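Local structure of organic hydroperoxide resistance protein (Legionella pneumophila, 6MJN) at the interface of chains A and B. The protein probably reduces organic hydroperoxides through a pair of redox-active cysteines, protecting the bacterium against peroxide stress. Coordinates in Å, arbitrary orientation; residue numbers count along the deposited sequence, not the author numbering. Chains: chain A/B, Organic hydroperoxide resistance protein.

An intertwined dimer of the Ohr/OsmC kind shows how one two-fold interface can join distinct modes of packing. Contact 1 is a sheet edge, contact 2 a tyrosine pocket at a helix start, and contact 3 a helix crossing near the axis. The C-alpha centres of contacts 1 and 2 lie about 9 Å apart, and the two share B:Tyr13 and B:Thr15; contact 3 is about 14 Å from contact 1 and 13 Å from contact 2. Helix 53-75 of chain A serves contacts 2 and 3, tying strand pairing to the helical core, and two-fold symmetry repeats each contact.

Contact 1: the interface of chains A and B. Residues chain A 88-92; chain B 11-15.
A:Val89 and B:Thr15 form one end of an antiparallel strand pairing that extends the sheet of one Ohr/OsmC subunit with strand 13-20 of the other. The tight part is the backbone seam. A:Val89 N donates to B:Thr15 O at 2.8 Å, with B:Thr15 N returning a bond to A:Val89 O; farther along, A:Leu91 N reaches B:Tyr13 O at 2.9 Å, and A:Leu91 O takes B:Leu12 N. Between these pairs, a side-chain bond reinforces the seam on one face of the sheet: A:Ser90 OG and B:Thr14 OG1 stand 2.7 Å apart, though which hydroxyl donates is not settled. Each oxygen lies anti to its own carbonyl carbon (chi1 -72° and -61°), and this turns the two hydroxyls toward each other. The same torsion in B:Thr14 leaves its methyl CG2 pointing at A:Glu88, whose CG it touches at 3.5 Å. Packing slackens beyond the glutamate CG and on the alanine side. The glutamate chain runs extended past the methyl, and its carboxylate makes little contact, A:Glu88 OE2 being 4.1 Å from B:Thr14 CG2. At the other flank B:Ala11 rests its CB on A:Ser90 CB at 3.7 Å. The same alanine lies above the plane of the A:Tyr92 ring but beyond its rim, B:Ala11 CA being 3.6 Å from A:Tyr92 CE2.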
ATOM      1  N   GLU A  88       8.693   7.540  -3.789  1.00 28.58           N
ATOM      2  CA  GLU A  88       8.010   8.264  -4.850  1.00 27.63           C
ATOM      3  C   GLU A  88       7.238   7.238  -5.664  1.00 25.12           C
ATOM      4  O   GLU A  88       7.837   6.313  -6.210  1.00 30.05           O
ATOM      5  CB  GLU A  88       9.021   9.018  -5.715  1.00 33.39           C
ATOM      6  CG  GLU A  88       8.445   9.681  -6.919  1.00 38.08           C
ATOM      7  CD  GLU A  88       9.533  10.280  -7.787  1.00 53.88           C
ATOM      8  OE1 GLU A  88      10.251  11.176  -7.295  1.00 56.13           O
ATOM      9  OE2 GLU A  88       9.691   9.827  -8.941  1.00 57.36           O
ATOM     10  N   VAL A  89       5.927   7.405  -5.752  1.00 28.69           N
ATOM     11  CA  VAL A  89       5.052   6.439  -6.408  1.00 24.62           C
ATOM     12  C   VAL A  89       4.407   7.108  -7.613  1.00 28.02           C
ATOM     13  O   VAL A  89       3.831   8.192  -7.483  1.00 30.02           O
ATOM     14  CB  VAL A  89       3.975   5.910  -5.455  1.00 26.67           C
ATOM     15  CG1 VAL A  89       2.952   5.072  -6.226  1.00 30.28           C
ATOM     16  CG2 VAL A  89       4.629   5.071  -4.366  1.00 30.91           C
ATOM     17  N   SER A  90       4.486   6.450  -8.769  1.00 28.12           N
ATOM     18  CA  SER A  90       3.925   6.963 -10.010  1.00 33.11           C
ATOM     19  C   SER A  90       2.952   5.962 -10.607  1.00 32.05           C
ATOM     20  O   SER A  90       3.086   4.752 -10.415  1.00 33.46           O
ATOM     21  CB  SER A  90       5.016   7.241 -11.048  1.00 35.46           C
ATOM     22  OG  SER A  90       5.756   8.375 -10.672  1.00 36.51           O
ATOM     23  N   LEU A  91       1.993   6.488 -11.370  1.00 32.95           N
ATOM     24  CA  LEU A  91       1.062   5.694 -12.157  1.00 35.35           C
ATOM     25  C   LEU A  91       1.401   5.826 -13.633  1.00 37.09           C
ATOM     26  O   LEU A  91       1.647   6.932 -14.120  1.00 41.75           O
ATOM     27  CB  LEU A  91      -0.383   6.156 -11.933  1.00 47.05           C
ATOM     28  CG  LEU A  91      -1.281   5.491 -10.899  1.00 56.93           C
ATOM     29  CD1 LEU A  91      -2.619   6.231 -10.885  1.00 57.68           C
ATOM     30  CD2 LEU A  91      -1.504   4.030 -11.247  1.00 60.05           C
ATOM     31  N   TYR A  92       1.409   4.693 -14.339  1.00 39.34           N
ATOM     32  CA  TYR A  92       1.663   4.641 -15.771  1.00 45.75           C
ATOM     33  C   TYR A  92       0.514   3.920 -16.458  1.00 49.55           C
ATOM     34  O   TYR A  92      -0.076   2.991 -15.898  1.00 52.35           O
ATOM     35  CB  TYR A  92       2.994   3.916 -16.091  1.00 39.69           C
ATOM     36  CG  TYR A  92       4.185   4.536 -15.403  1.00 40.46           C
ATOM     37  CD1 TYR A  92       4.532   4.167 -14.101  1.00 41.62           C
ATOM     38  CD2 TYR A  92       4.956   5.507 -16.045  1.00 36.93           C
ATOM     39  CE1 TYR A  92       5.621   4.746 -13.458  1.00 37.78           C
ATOM     40  CE2 TYR A  92       6.047   6.091 -15.411  1.00 35.55           C
ATOM     41  CZ  TYR A  92       6.380   5.697 -14.122  1.00 36.60           C
ATOM     42  OH  TYR A  92       7.453   6.280 -13.473  1.00 35.87           O
TER
ATOM     43  N   ALA B  11       4.796   9.193 -16.522  1.00 49.40           N
ATOM     44  CA  ALA B  11       3.923   9.056 -15.360  1.00 45.71           C
ATOM     45  C   ALA B  11       2.718   9.984 -15.475  1.00 41.17           C
ATOM     46  O   ALA B  11       2.874  11.191 -15.683  1.00 49.95           O
ATOM     47  CB  ALA B  11       4.704   9.369 -14.083  1.00 48.96           C
ATOM     48  N   LEU B  12       1.509   9.417 -15.331  1.00 39.03           N
ATOM     49  CA  LEU B  12       0.292  10.233 -15.314  1.00 42.61           C
ATOM     50  C   LEU B  12       0.154  11.012 -14.015  1.00 42.94           C
ATOM     51  O   LEU B  12      -0.495  12.071 -13.991  1.00 42.71           O
ATOM     52  CB  LEU B  12      -0.971   9.386 -15.469  1.00 53.07           C
ATOM     53  CG  LEU B  12      -1.099   8.034 -16.168  1.00 61.81           C
ATOM     54  CD1 LEU B  12      -2.579   7.733 -16.349  1.00 60.19           C
ATOM     55  CD2 LEU B  12      -0.394   8.009 -17.493  1.00 67.84           C
ATOM     56  N   TYR B  13       0.729  10.487 -12.933  1.00 41.86           N
ATOM     57  CA  TYR B  13       0.561  11.026 -11.593  1.00 36.24           C
ATOM     58  C   TYR B  13       1.736  10.542 -10.760  1.00 36.28           C
ATOM     59  O   TYR B  13       2.163   9.393 -10.896  1.00 34.80           O
ATOM     60  CB  TYR B  13      -0.770  10.568 -10.977  1.00 36.29           C
ATOM     61  CG  TYR B  13      -0.952  10.943  -9.519  1.00 38.07           C
ATOM     62  CD1 TYR B  13      -1.150  12.271  -9.139  1.00 38.64           C
ATOM     63  CD2 TYR B  13      -0.942   9.970  -8.528  1.00 39.38           C
ATOM     64  CE1 TYR B  13      -1.320  12.622  -7.797  1.00 36.49           C
ATOM     65  CE2 TYR B  13      -1.112  10.303  -7.187  1.00 39.37           C
ATOM     66  CZ  TYR B  13      -1.304  11.629  -6.829  1.00 37.89           C
ATOM     67  OH  TYR B  13      -1.465  11.968  -5.507  1.00 38.90           O
ATOM     68  N   THR B  14       2.264  11.418  -9.915  1.00 33.96           N
ATOM     69  CA  THR B  14       3.374  11.041  -9.046  1.00 36.36           C
ATOM     70  C   THR B  14       3.136  11.650  -7.675  1.00 38.44           C
ATOM     71  O   THR B  14       2.717  12.803  -7.571  1.00 36.31           O
ATOM     72  CB  THR B  14       4.720  11.518  -9.626  1.00 44.19           C
ATOM     73  OG1 THR B  14       4.940  10.901 -10.902  1.00 37.59           O
ATOM     74  CG2 THR B  14       5.864  11.152  -8.706  1.00 37.24           C
ATOM     75  N   THR B  15       3.399  10.883  -6.624  1.00 31.20           N
ATOM     76  CA  THR B  15       3.249  11.397  -5.274  1.00 35.10           C
ATOM     77  C   THR B  15       4.475  10.971  -4.478  1.00 29.83           C
ATOM     78  O   THR B  15       5.080   9.941  -4.764  1.00 27.72           O
ATOM     79  CB  THR B  15       1.919  10.917  -4.626  1.00 33.32           C
ATOM     80  OG1 THR B  15       1.768  11.490  -3.321  1.00 34.71           O
ATOM     81  CG2 THR B  15       1.859   9.387  -4.501  1.00 30.47           C
TER

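Contact 2: the interface of chains A and B. Residues chain A 41, 43, 50, 52, 54-55; chain B 13, 15, 29, 31, 33.
B:Tyr13, in an extended strand, points its ring at the place where the extended backbone of A:Asn52 turns into helix 53-75 of chain A. The asparagine is the N-cap of that helix: A:Asn52 OD1 accepts A:Gln55 N at 2.9 Å. With CG set between backbone N and carbonyl carbon (chi1 59°), the other branch of the amide is left to meet the tyrosine tip to tip, A:Asn52 ND2 donating to the phenol B:Tyr13 OH at 2.9 Å with the oxygen close to the amide plane. One amide thus both caps the helix and fixes the phenol, its plane turned 78° from the ring. A:Pro41 covers a face of that ring, CG sitting over its centre 4.0 Å from the centroid in a CH-pi contact. A:Glu43 CG and A:Glu54 CB close on the edges in the ring plane, and the carboxylate carbon A:Glu43 CD is 3.5 Å from B:Tyr13 CD1. Beyond the phenol, the extended side chain of A:Gln55 crosses B:Thr15 and B:Thr29 at about a right angle, CD lying 3.7 Å from B:Thr29 CG2. A:Gln55 NE2 donates to B:Thr15 OG1 at 3.3 Å and makes weak bonds to both carboxylate oxygens of B:Asp31. That carboxylate is itself held within chain B: B:Asp31 OD1 accepts B:Thr29 OG1 at 2.8 Å, nearly along the C-O axis, and B:Leu33 N at 3.1 Å from above the carboxylate plane.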
ATOM      1  N   PRO A  41      -7.178  12.447  -8.013  1.00 39.01           N
ATOM      2  CA  PRO A  41      -6.303  13.611  -8.192  1.00 40.19           C
ATOM      3  C   PRO A  41      -6.649  14.379  -9.450  1.00 42.33           C
ATOM      4  O   PRO A  41      -7.248  13.854 -10.390  1.00 46.13           O
ATOM      5  CB  PRO A  41      -4.894  13.011  -8.284  1.00 42.79           C
ATOM      6  CG  PRO A  41      -5.098  11.559  -8.544  1.00 45.21           C
ATOM      7  CD  PRO A  41      -6.429  11.178  -7.976  1.00 38.97           C
ATOM      8  N   GLU A  43      -4.639  15.334 -11.653  1.00 48.07           N
ATOM      9  CA  GLU A  43      -3.887  14.780 -12.773  1.00 46.85           C
ATOM     10  C   GLU A  43      -4.675  13.702 -13.497  1.00 49.69           C
ATOM     11  O   GLU A  43      -4.425  13.443 -14.679  1.00 52.93           O
ATOM     12  CB  GLU A  43      -2.552  14.203 -12.287  1.00 43.48           C
ATOM     13  CG  GLU A  43      -1.557  15.225 -11.765  1.00 47.51           C
ATOM     14  CD  GLU A  43      -1.692  15.483 -10.277  1.00 52.44           C
ATOM     15  OE1 GLU A  43      -2.790  15.256  -9.720  1.00 48.63           O
ATOM     16  OE2 GLU A  43      -0.683  15.904  -9.666  1.00 60.21           O
ATOM     17  N   ALA A  50      -8.067  15.503  -1.125  1.00 39.06           N
ATOM     18  CA  ALA A  50      -8.032  14.377  -0.199  1.00 38.77           C
ATOM     19  C   ALA A  50      -7.098  13.337  -0.794  1.00 41.20           C
ATOM     20  O   ALA A  50      -6.712  13.426  -1.962  1.00 40.33           O
ATOM     21  CB  ALA A  50      -9.427  13.786   0.049  1.00 41.38           C
ATOM     22  N   ASN A  52      -5.512   9.321  -1.678  1.00 28.12           N
ATOM     23  CA  ASN A  52      -5.847   8.370  -2.732  1.00 32.91           C
ATOM     24  C   ASN A  52      -4.991   7.113  -2.532  1.00 32.95           C
ATOM     25  O   ASN A  52      -4.079   7.097  -1.685  1.00 32.19           O
ATOM     26  CB  ASN A  52      -5.619   8.996  -4.128  1.00 30.79           C
ATOM     27  CG  ASN A  52      -4.176   9.448  -4.337  1.00 30.92           C
ATOM     28  OD1 ASN A  52      -3.249   8.632  -4.309  1.00 30.11           O
ATOM     29  ND2 ASN A  52      -3.985  10.752  -4.575  1.00 32.42           N
ATOM     30  N   GLU A  54      -2.625   5.729  -4.256  1.00 28.24           N
ATOM     31  CA  GLU A  54      -1.193   5.845  -4.536  1.00 30.98           C
ATOM     32  C   GLU A  54      -0.456   6.518  -3.379  1.00 26.62           C
ATOM     33  O   GLU A  54       0.678   6.137  -3.059  1.00 28.03           O
ATOM     34  CB  GLU A  54      -0.957   6.606  -5.838  1.00 32.10           C
ATOM     35  CG  GLU A  54      -1.340   5.827  -7.110  1.00 37.47           C
ATOM     36  CD  GLU A  54      -2.841   5.503  -7.181  1.00 46.40           C
ATOM     37  OE1 GLU A  54      -3.657   6.440  -7.104  1.00 43.15           O
ATOM     38  OE2 GLU A  54      -3.198   4.306  -7.276  1.00 53.23           O
ATOM     39  N   GLN A  55      -1.052   7.546  -2.777  1.00 25.92           N
ATOM     40  CA  GLN A  55      -0.450   8.155  -1.593  1.00 28.52           C
ATOM     41  C   GLN A  55      -0.411   7.188  -0.416  1.00 27.32           C
ATOM     42  O   GLN A  55       0.573   7.168   0.338  1.00 28.95           O
ATOM     43  CB  GLN A  55      -1.204   9.424  -1.195  1.00 32.38           C
ATOM     44  CG  GLN A  55      -1.086  10.550  -2.203  1.00 33.46           C
ATOM     45  CD  GLN A  55      -1.512  11.871  -1.617  1.00 37.42           C
ATOM     46  OE1 GLN A  55      -2.362  11.916  -0.722  1.00 34.13           O
ATOM     47  NE2 GLN A  55      -0.897  12.963  -2.090  1.00 36.13           N
TER
ATOM     48  N   TYR B  13       0.729  10.487 -12.933  1.00 41.86           N
ATOM     49  CA  TYR B  13       0.561  11.026 -11.593  1.00 36.24           C
ATOM     50  C   TYR B  13       1.736  10.542 -10.760  1.00 36.28           C
ATOM     51  O   TYR B  13       2.163   9.393 -10.896  1.00 34.80           O
ATOM     52  CB  TYR B  13      -0.770  10.568 -10.977  1.00 36.29           C
ATOM     53  CG  TYR B  13      -0.952  10.943  -9.519  1.00 38.07           C
ATOM     54  CD1 TYR B  13      -1.150  12.271  -9.139  1.00 38.64           C
ATOM     55  CD2 TYR B  13      -0.942   9.970  -8.528  1.00 39.38           C
ATOM     56  CE1 TYR B  13      -1.320  12.622  -7.797  1.00 36.49           C
ATOM     57  CE2 TYR B  13      -1.112  10.303  -7.187  1.00 39.37           C
ATOM     58  CZ  TYR B  13      -1.304  11.629  -6.829  1.00 37.89           C
ATOM     59  OH  TYR B  13      -1.465  11.968  -5.507  1.00 38.90           O
ATOM     60  N   THR B  15       3.399  10.883  -6.624  1.00 31.20           N
ATOM     61  CA  THR B  15       3.249  11.397  -5.274  1.00 35.10           C
ATOM     62  C   THR B  15       4.475  10.971  -4.478  1.00 29.83           C
ATOM     63  O   THR B  15       5.080   9.941  -4.764  1.00 27.72           O
ATOM     64  CB  THR B  15       1.919  10.917  -4.626  1.00 33.32           C
ATOM     65  OG1 THR B  15       1.768  11.490  -3.321  1.00 34.71           O
ATOM     66  CG2 THR B  15       1.859   9.387  -4.501  1.00 30.47           C
ATOM     67  N   THR B  29       2.853  13.077   2.900  1.00 31.40           N
ATOM     68  CA  THR B  29       3.075  13.333   1.489  1.00 32.50           C
ATOM     69  C   THR B  29       3.551  14.760   1.322  1.00 34.20           C
ATOM     70  O   THR B  29       3.219  15.635   2.124  1.00 38.16           O
ATOM     71  CB  THR B  29       1.816  13.116   0.648  1.00 32.60           C
ATOM     72  OG1 THR B  29       0.717  13.878   1.184  1.00 33.16           O
ATOM     73  CG2 THR B  29       1.452  11.637   0.600  1.00 36.32           C
ATOM     74  N   ASP B  31       2.624  16.942  -0.789  1.00 38.62           N
ATOM     75  CA  ASP B  31       1.551  17.912  -0.980  1.00 39.91           C
ATOM     76  C   ASP B  31       0.683  18.091   0.262  1.00 38.94           C
ATOM     77  O   ASP B  31      -0.314  18.815   0.203  1.00 43.90           O
ATOM     78  CB  ASP B  31       0.683  17.540  -2.190  1.00 37.44           C
ATOM     79  CG  ASP B  31      -0.090  16.237  -2.003  1.00 40.75           C
ATOM     80  OD1 ASP B  31       0.055  15.578  -0.953  1.00 41.58           O
ATOM     81  OD2 ASP B  31      -0.863  15.878  -2.922  1.00 43.85           O
ATOM     82  N   LEU B  33      -1.453  16.292   1.707  1.00 40.63           N
ATOM     83  CA  LEU B  33      -2.802  15.735   1.768  1.00 44.07           C
ATOM     84  C   LEU B  33      -2.892  14.586   2.758  1.00 38.17           C
ATOM     85  O   LEU B  33      -3.974  14.301   3.282  1.00 44.80           O
ATOM     86  CB  LEU B  33      -3.258  15.285   0.383  1.00 38.91           C
ATOM     87  CG  LEU B  33      -3.613  16.419  -0.581  1.00 45.85           C
ATOM     88  CD1 LEU B  33      -4.115  15.866  -1.906  1.00 50.04           C
ATOM     89  CD2 LEU B  33      -4.638  17.367   0.048  1.00 47.89           C
TER

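Contact 3: the interface of chains A and B. Residues chain A 56-57, 59-60, 130; chain B 53, 56-57, 130.
A:Leu56 and B:Leu56 meet methyl to methyl at the apolar centre, their CD2 atoms 3.8 Å apart and their side chains crossing at about a right angle. They lie on the long central helix of the Ohr/OsmC fold, the helix that also carries one of the two redox cysteines. The other branch of B:Leu56, CD1, rests on A:Gly60 CA at 3.7 Å, where the lack of a side chain lets it approach the helix backbone. The next residues along each helix, A:Phe57 and B:Phe57, run side by side, their CE1 atoms 4.0 Å apart; with CG anti to the backbone N in both (chi1 -174° and -172°), the two rings are sent the same way. Farther out comes A:Tyr130, which directly follows the VCP motif bearing the second cysteine. B:Phe57 turns its CD1 edge to one face of the A:Tyr130 ring (centroids 5.5 Å apart, planes 80°), and A:Gly60 C lies against the other, toward the rim. B:Pro53 crosses this ring at about a right angle, its CB 3.7 Å from A:Tyr130 CE1. At the polar rim the phenol OH of A:Tyr130 donates to B:Pro53 O at 2.7 Å, tilted from the carbonyl plane. The symmetry-related phenol, B:Tyr130 OH, lies 3.4 Å from A:Phe57 CB.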
ATOM      1  N   LEU A  56      -1.480   6.400  -0.221  1.00 26.39           N
ATOM      2  CA  LEU A  56      -1.476   5.423   0.867  1.00 27.18           C
ATOM      3  C   LEU A  56      -0.338   4.437   0.688  1.00 22.92           C
ATOM      4  O   LEU A  56       0.392   4.151   1.648  1.00 24.29           O
ATOM      5  CB  LEU A  56      -2.820   4.684   0.951  1.00 24.04           C
ATOM      6  CG  LEU A  56      -3.938   5.646   1.380  1.00 27.32           C
ATOM      7  CD1 LEU A  56      -5.290   5.006   1.344  1.00 29.45           C
ATOM      8  CD2 LEU A  56      -3.660   6.208   2.783  1.00 36.78           C
ATOM      9  N   PHE A  57      -0.150   3.938  -0.543  1.00 24.69           N
ATOM     10  CA  PHE A  57       0.945   3.013  -0.814  1.00 27.37           C
ATOM     11  C   PHE A  57       2.293   3.688  -0.596  1.00 24.85           C
ATOM     12  O   PHE A  57       3.184   3.110   0.031  1.00 26.81           O
ATOM     13  CB  PHE A  57       0.847   2.470  -2.244  1.00 25.87           C
ATOM     14  CG  PHE A  57       1.854   1.400  -2.558  1.00 26.99           C
ATOM     15  CD1 PHE A  57       1.638   0.075  -2.160  1.00 29.17           C
ATOM     16  CD2 PHE A  57       2.996   1.700  -3.281  1.00 30.66           C
ATOM     17  CE1 PHE A  57       2.562  -0.913  -2.449  1.00 34.44           C
ATOM     18  CE2 PHE A  57       3.920   0.713  -3.571  1.00 32.53           C
ATOM     19  CZ  PHE A  57       3.703  -0.588  -3.157  1.00 35.74           C
ATOM     20  N   ALA A  59       3.083   6.221   1.344  1.00 26.01           N
ATOM     21  CA  ALA A  59       3.344   6.444   2.764  1.00 26.40           C
ATOM     22  C   ALA A  59       3.648   5.128   3.479  1.00 25.85           C
ATOM     23  O   ALA A  59       4.557   5.062   4.324  1.00 28.19           O
ATOM     24  CB  ALA A  59       2.146   7.137   3.413  1.00 25.90           C
ATOM     25  N   GLY A  60       2.879   4.085   3.188  1.00 25.77           N
ATOM     26  CA  GLY A  60       3.125   2.818   3.845  1.00 24.33           C
ATOM     27  C   GLY A  60       4.467   2.227   3.446  1.00 21.53           C
ATOM     28  O   GLY A  60       5.161   1.627   4.277  1.00 23.73           O
ATOM     29  N   TYR A 130       6.399  -4.857   2.003  1.00 26.76           N
ATOM     30  CA  TYR A 130       5.984  -4.190   0.760  1.00 24.70           C
ATOM     31  C   TYR A 130       6.885  -4.608  -0.401  1.00 25.74           C
ATOM     32  O   TYR A 130       6.405  -4.840  -1.517  1.00 24.17           O
ATOM     33  CB  TYR A 130       6.033  -2.670   0.933  1.00 25.62           C
ATOM     34  CG  TYR A 130       4.805  -2.001   1.531  1.00 22.71           C
ATOM     35  CD1 TYR A 130       4.393  -2.279   2.826  1.00 27.95           C
ATOM     36  CD2 TYR A 130       4.108  -1.051   0.820  1.00 24.99           C
ATOM     37  CE1 TYR A 130       3.265  -1.653   3.376  1.00 25.03           C
ATOM     38  CE2 TYR A 130       3.022  -0.415   1.348  1.00 23.41           C
ATOM     39  CZ  TYR A 130       2.584  -0.733   2.620  1.00 22.66           C
ATOM     40  OH  TYR A 130       1.491  -0.073   3.156  1.00 26.33           O
TER
ATOM     41  N   PRO B  53       1.902   0.540   8.506  1.00 30.49           N
ATOM     42  CA  PRO B  53       1.911   0.188   7.074  1.00 28.22           C
ATOM     43  C   PRO B  53       0.902  -0.883   6.662  1.00 28.60           C
ATOM     44  O   PRO B  53       0.467  -0.850   5.509  1.00 26.80           O
ATOM     45  CB  PRO B  53       3.353  -0.291   6.840  1.00 28.20           C
ATOM     46  CG  PRO B  53       4.149   0.482   7.863  1.00 31.68           C
ATOM     47  CD  PRO B  53       3.264   0.492   9.082  1.00 30.99           C
ATOM     48  N   LEU B  56      -2.331   0.935   6.141  1.00 24.31           N
ATOM     49  CA  LEU B  56      -2.258   1.755   4.937  1.00 25.82           C
ATOM     50  C   LEU B  56      -2.409   0.911   3.685  1.00 29.51           C
ATOM     51  O   LEU B  56      -3.080   1.329   2.735  1.00 27.31           O
ATOM     52  CB  LEU B  56      -0.943   2.523   4.915  1.00 24.60           C
ATOM     53  CG  LEU B  56      -0.894   3.549   6.038  1.00 29.74           C
ATOM     54  CD1 LEU B  56       0.513   4.098   6.172  1.00 31.17           C
ATOM     55  CD2 LEU B  56      -1.903   4.651   5.732  1.00 36.80           C
ATOM     56  N   PHE B  57      -1.819  -0.302   3.676  1.00 24.85           N
ATOM     57  CA  PHE B  57      -1.938  -1.176   2.517  1.00 23.93           C
ATOM     58  C   PHE B  57      -3.364  -1.704   2.396  1.00 23.48           C
ATOM     59  O   PHE B  57      -3.947  -1.691   1.305  1.00 26.30           O
ATOM     60  CB  PHE B  57      -0.944  -2.341   2.632  1.00 23.96           C
ATOM     61  CG  PHE B  57      -0.878  -3.185   1.392  1.00 25.97           C
ATOM     62  CD1 PHE B  57      -0.047  -2.806   0.345  1.00 30.41           C
ATOM     63  CD2 PHE B  57      -1.677  -4.305   1.257  1.00 28.59           C
ATOM     64  CE1 PHE B  57       0.020  -3.560  -0.820  1.00 36.23           C
ATOM     65  CE2 PHE B  57      -1.635  -5.060   0.098  1.00 30.18           C
ATOM     66  CZ  PHE B  57      -0.779  -4.681  -0.947  1.00 32.11           C
ATOM     67  N   TYR B 130      -3.071  -2.414  -7.543  1.00 30.76           N
ATOM     68  CA  TYR B 130      -2.552  -3.187  -6.412  1.00 28.52           C
ATOM     69  C   TYR B 130      -2.528  -4.676  -6.735  1.00 31.86           C
ATOM     70  O   TYR B 130      -1.564  -5.375  -6.401  1.00 27.50           O
ATOM     71  CB  TYR B 130      -3.401  -2.977  -5.168  1.00 28.98           C
ATOM     72  CG  TYR B 130      -3.108  -1.754  -4.308  1.00 27.97           C
ATOM     73  CD1 TYR B 130      -3.130  -0.468  -4.839  1.00 33.77           C
ATOM     74  CD2 TYR B 130      -2.869  -1.907  -2.945  1.00 30.61           C
ATOM     75  CE1 TYR B 130      -2.899   0.648  -4.028  1.00 32.03           C
ATOM     76  CE2 TYR B 130      -2.635  -0.814  -2.129  1.00 32.64           C
ATOM     77  CZ  TYR B 130      -2.658   0.462  -2.680  1.00 31.85           C
ATOM     78  OH  TYR B 130      -2.435   1.532  -1.855  1.00 33.41           O
TER